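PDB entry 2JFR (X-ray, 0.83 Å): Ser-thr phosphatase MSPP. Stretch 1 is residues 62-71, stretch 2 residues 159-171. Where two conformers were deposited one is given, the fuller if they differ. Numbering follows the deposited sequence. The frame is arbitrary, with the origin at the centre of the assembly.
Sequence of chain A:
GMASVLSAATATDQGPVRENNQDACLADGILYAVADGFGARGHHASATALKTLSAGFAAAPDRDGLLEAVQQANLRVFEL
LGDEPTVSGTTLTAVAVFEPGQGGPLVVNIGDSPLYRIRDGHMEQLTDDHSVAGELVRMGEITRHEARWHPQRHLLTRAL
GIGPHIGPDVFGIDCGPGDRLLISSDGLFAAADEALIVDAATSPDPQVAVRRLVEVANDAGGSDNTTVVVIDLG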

# COMPACT_ATOMS: atom_id res chain seq x y z
N ASP A 62 -5.57 -11.20 -14.57
CA ASP A 62 -6.99 -11.20 -14.23
C ASP A 62 -7.07 -11.33 -12.72
O ASP A 62 -6.08 -11.41 -12.03
CB ASP A 62 -7.81 -12.28 -14.94
CG ASP A 62 -7.53 -13.69 -14.57
OD1 ASP A 62 -6.59 -13.99 -13.83
OD2 ASP A 62 -8.32 -14.57 -15.03
N ARG A 63 -8.30 -11.34 -12.18
CA ARG A 63 -8.45 -11.38 -10.72
C ARG A 63 -7.78 -12.59 -10.12
O ARG A 63 -7.03 -12.54 -9.16
CB ARG A 63 -9.94 -11.30 -10.37
CG ARG A 63 -10.17 -11.64 -8.90
CD ARG A 63 -11.55 -11.32 -8.45
NE ARG A 63 -11.82 -11.80 -7.10
CZ ARG A 63 -12.65 -11.27 -6.24
NH1 ARG A 63 -13.27 -10.18 -6.53
NH2 ARG A 63 -12.78 -11.85 -5.07
N ASP A 64 -8.09 -13.78 -10.67
CA ASP A 64 -7.51 -14.99 -10.09
C ASP A 64 -6.00 -15.01 -10.21
O ASP A 64 -5.31 -15.48 -9.32
CB ASP A 64 -8.07 -16.22 -10.82
CG ASP A 64 -9.48 -16.56 -10.38
OD1 ASP A 64 -10.00 -15.99 -9.43
OD2 ASP A 64 -10.08 -17.47 -11.02
N GLY A 65 -5.49 -14.47 -11.32
CA GLY A 65 -4.06 -14.37 -11.52
C GLY A 65 -3.38 -13.46 -10.57
O GLY A 65 -2.26 -13.71 -10.11
N LEU A 66 -4.03 -12.38 -10.22
CA LEU A 66 -3.51 -11.45 -9.22
C LEU A 66 -3.46 -12.13 -7.88
O LEU A 66 -2.46 -12.04 -7.16
CB LEU A 66 -4.38 -10.18 -9.17
CG LEU A 66 -4.00 -9.16 -8.12
CD1 LEU A 66 -2.58 -8.71 -8.32
CD2 LEU A 66 -4.97 -8.01 -8.10
N LEU A 67 -4.53 -12.82 -7.52
CA LEU A 67 -4.55 -13.52 -6.24
C LEU A 67 -3.48 -14.59 -6.18
O LEU A 67 -2.80 -14.77 -5.17
CB LEU A 67 -5.93 -14.09 -5.92
CG LEU A 67 -6.97 -13.04 -5.68
CD1 LEU A 67 -8.35 -13.68 -5.68
CD2 LEU A 67 -6.70 -12.33 -4.36
N GLU A 68 -3.31 -15.33 -7.28
CA GLU A 68 -2.24 -16.34 -7.40
C GLU A 68 -0.86 -15.69 -7.24
O GLU A 68 0.01 -16.24 -6.59
CB GLU A 68 -2.33 -17.10 -8.70
CG GLU A 68 -1.32 -18.24 -8.79
CD GLU A 68 -1.20 -19.21 -7.67
OE1 GLU A 68 -2.08 -19.49 -6.83
OE2 GLU A 68 -0.12 -19.87 -7.57
N ALA A 69 -0.69 -14.53 -7.84
CA ALA A 69 0.60 -13.83 -7.78
C ALA A 69 0.91 -13.41 -6.36
O ALA A 69 2.07 -13.47 -5.94
CB ALA A 69 0.58 -12.65 -8.72
N VAL A 70 -0.11 -13.00 -5.61
CA VAL A 70 0.10 -12.66 -4.21
C VAL A 70 0.49 -13.92 -3.42
O VAL A 70 1.38 -13.86 -2.58
CB VAL A 70 -1.15 -11.98 -3.65
CG1 VAL A 70 -1.05 -11.81 -2.11
CG2 VAL A 70 -1.35 -10.61 -4.33
N GLN A 71 -0.16 -15.05 -3.67
CA GLN A 71 0.20 -16.28 -3.04
C GLN A 71 1.62 -16.66 -3.38
O GLN A 71 2.39 -17.09 -2.50
CB GLN A 71 -0.71 -17.42 -3.48
CG GLN A 71 -2.16 -17.31 -3.04
CD GLN A 71 -2.27 -17.47 -1.54
OE1 GLN A 71 -1.70 -18.33 -0.89
NE2 GLN A 71 -3.04 -16.61 -0.94
N ALA A 159 0.79 -10.55 7.57
CA ALA A 159 1.94 -10.10 6.80
C ALA A 159 2.26 -11.14 5.78
O ALA A 159 1.96 -12.33 5.94
CB ALA A 159 3.12 -9.84 7.70
N LEU A 160 2.92 -10.71 4.72
CA LEU A 160 3.40 -11.55 3.67
C LEU A 160 4.82 -11.98 3.94
O LEU A 160 5.67 -11.22 4.38
CB LEU A 160 3.23 -10.78 2.36
CG LEU A 160 3.51 -11.54 1.08
CD1 LEU A 160 2.67 -11.06 -0.08
CD2 LEU A 160 5.01 -11.46 0.73
N GLY A 161 5.06 -13.27 3.66
CA GLY A 161 6.38 -13.81 3.72
C GLY A 161 6.79 -14.44 5.03
O GLY A 161 7.93 -14.88 5.16
N ILE A 162 5.85 -14.54 6.01
CA ILE A 162 6.17 -15.05 7.36
C ILE A 162 5.73 -16.47 7.54
O ILE A 162 6.10 -17.08 8.59
CB ILE A 162 5.63 -14.12 8.47
CG1 ILE A 162 4.10 -14.13 8.56
CG2 ILE A 162 6.21 -12.73 8.31
CD1 ILE A 162 3.58 -13.52 9.82
N GLY A 163 4.98 -17.02 6.65
CA GLY A 163 4.55 -18.42 6.76
C GLY A 163 3.97 -18.80 5.42
O GLY A 163 3.83 -17.96 4.53
N PRO A 164 3.69 -20.05 5.23
CA PRO A 164 3.30 -20.58 3.93
C PRO A 164 1.88 -20.23 3.52
O PRO A 164 1.56 -20.38 2.31
CB PRO A 164 3.49 -22.10 4.04
CG PRO A 164 3.21 -22.31 5.47
CD PRO A 164 3.88 -21.17 6.22
N HIS A 165 1.04 -19.77 4.40
CA HIS A 165 -0.30 -19.40 4.03
C HIS A 165 -0.64 -17.98 4.47
O HIS A 165 -0.33 -17.47 5.56
CB HIS A 165 -1.24 -20.40 4.69
CG HIS A 165 -0.93 -21.80 4.28
ND1 HIS A 165 -0.26 -22.68 5.07
CD2 HIS A 165 -1.19 -22.47 3.13
CE1 HIS A 165 -0.11 -23.85 4.48
NE2 HIS A 165 -0.68 -23.73 3.30
N ILE A 166 -1.36 -17.34 3.52
CA ILE A 166 -1.90 -16.02 3.83
C ILE A 166 -3.29 -15.92 3.24
O ILE A 166 -3.66 -16.58 2.24
CB ILE A 166 -1.17 -14.79 3.27
CG1 ILE A 166 -0.90 -14.97 1.77
CG2 ILE A 166 0.12 -14.58 3.98
CD1 ILE A 166 -0.46 -13.72 1.09
N GLY A 167 -4.05 -15.04 3.95
CA GLY A 167 -5.39 -14.72 3.54
C GLY A 167 -5.52 -13.18 3.39
O GLY A 167 -5.98 -12.54 4.31
N PRO A 168 -5.15 -12.68 2.22
CA PRO A 168 -5.30 -11.25 2.02
C PRO A 168 -6.79 -10.89 1.93
O PRO A 168 -7.63 -11.68 1.56
CB PRO A 168 -4.62 -10.99 0.67
CG PRO A 168 -4.80 -12.23 -0.10
CD PRO A 168 -4.62 -13.32 0.97
N ASP A 169 -7.08 -9.63 2.23
CA ASP A 169 -8.37 -9.08 1.88
C ASP A 169 -8.39 -8.83 0.37
O ASP A 169 -7.36 -8.46 -0.21
CB ASP A 169 -8.62 -7.80 2.62
CG ASP A 169 -8.93 -7.94 4.10
OD1 ASP A 169 -9.19 -9.09 4.56
OD2 ASP A 169 -8.87 -6.93 4.82
N VAL A 170 -9.56 -9.01 -0.23
CA VAL A 170 -9.78 -8.87 -1.67
C VAL A 170 -11.09 -8.16 -1.85
O VAL A 170 -12.10 -8.70 -1.38
CB VAL A 170 -9.81 -10.23 -2.35
CG1 VAL A 170 -10.05 -10.06 -3.86
CG2 VAL A 170 -8.55 -11.00 -2.05
N PHE A 171 -11.18 -7.02 -2.54
CA PHE A 171 -12.48 -6.43 -2.75
C PHE A 171 -12.41 -5.48 -3.92
O PHE A 171 -11.37 -4.89 -4.25
CB PHE A 171 -13.00 -5.67 -1.53
CG PHE A 171 -14.51 -5.86 -1.44
CD1 PHE A 171 -15.03 -7.01 -0.97
CD2 PHE A 171 -15.41 -4.87 -1.89
CE1 PHE A 171 -16.41 -7.20 -0.91
CE2 PHE A 171 -16.76 -5.07 -1.81
CZ PHE A 171 -17.25 -6.24 -1.37
O HOH W 1 -13.93 -10.41 -2.33
O HOH W 2 1.32 -18.53 -0.13

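Three residues set the terms of this contact: Val170, Val70 and Gln71. The helix that opens after Asp62, whose OD1 caps it by accepting from Gly65 N at 2.8 Å, presents Arg63, Leu67, Val70 and Gln71 to a segment that runs from loop into strand.

Val170 covers the most surface. Its CA-to-CB bond points toward the helix, and its short, branched side chain meets two residues one turn apart. Leu67 CD2 lies 3.2 Å from Val170 CG2, a tight apolar contact; Leu67 starts out sideways, but its m,t rotamer brings the end nearer. Arg63 lays one guanidinium face over Val170 CG1, with NH2 3.5 Å from that carbon. Water 1 donates to Val170 O at 2.7 Å and accepts a weak bond from Arg63 NH2 at 3.3 Å.

Buried Val70 is the apolar hub: its CG1 sits 3.8 Å from Ile166 CD1 and 4.3 Å from both Pro168 CG and Leu160 CD1, with no polar side-chain group to satisfy.

Partly exposed Gln71 adds the one direct hydrogen bond between the stretches: NE2 donates to Ile166 O at 3.2 Å and a nearly straight 172°. Ile166 also touches Val70 and Gln71 with its side chain. The rule: apolar side chains where burial is deep, a polar end where a backbone acceptor waits.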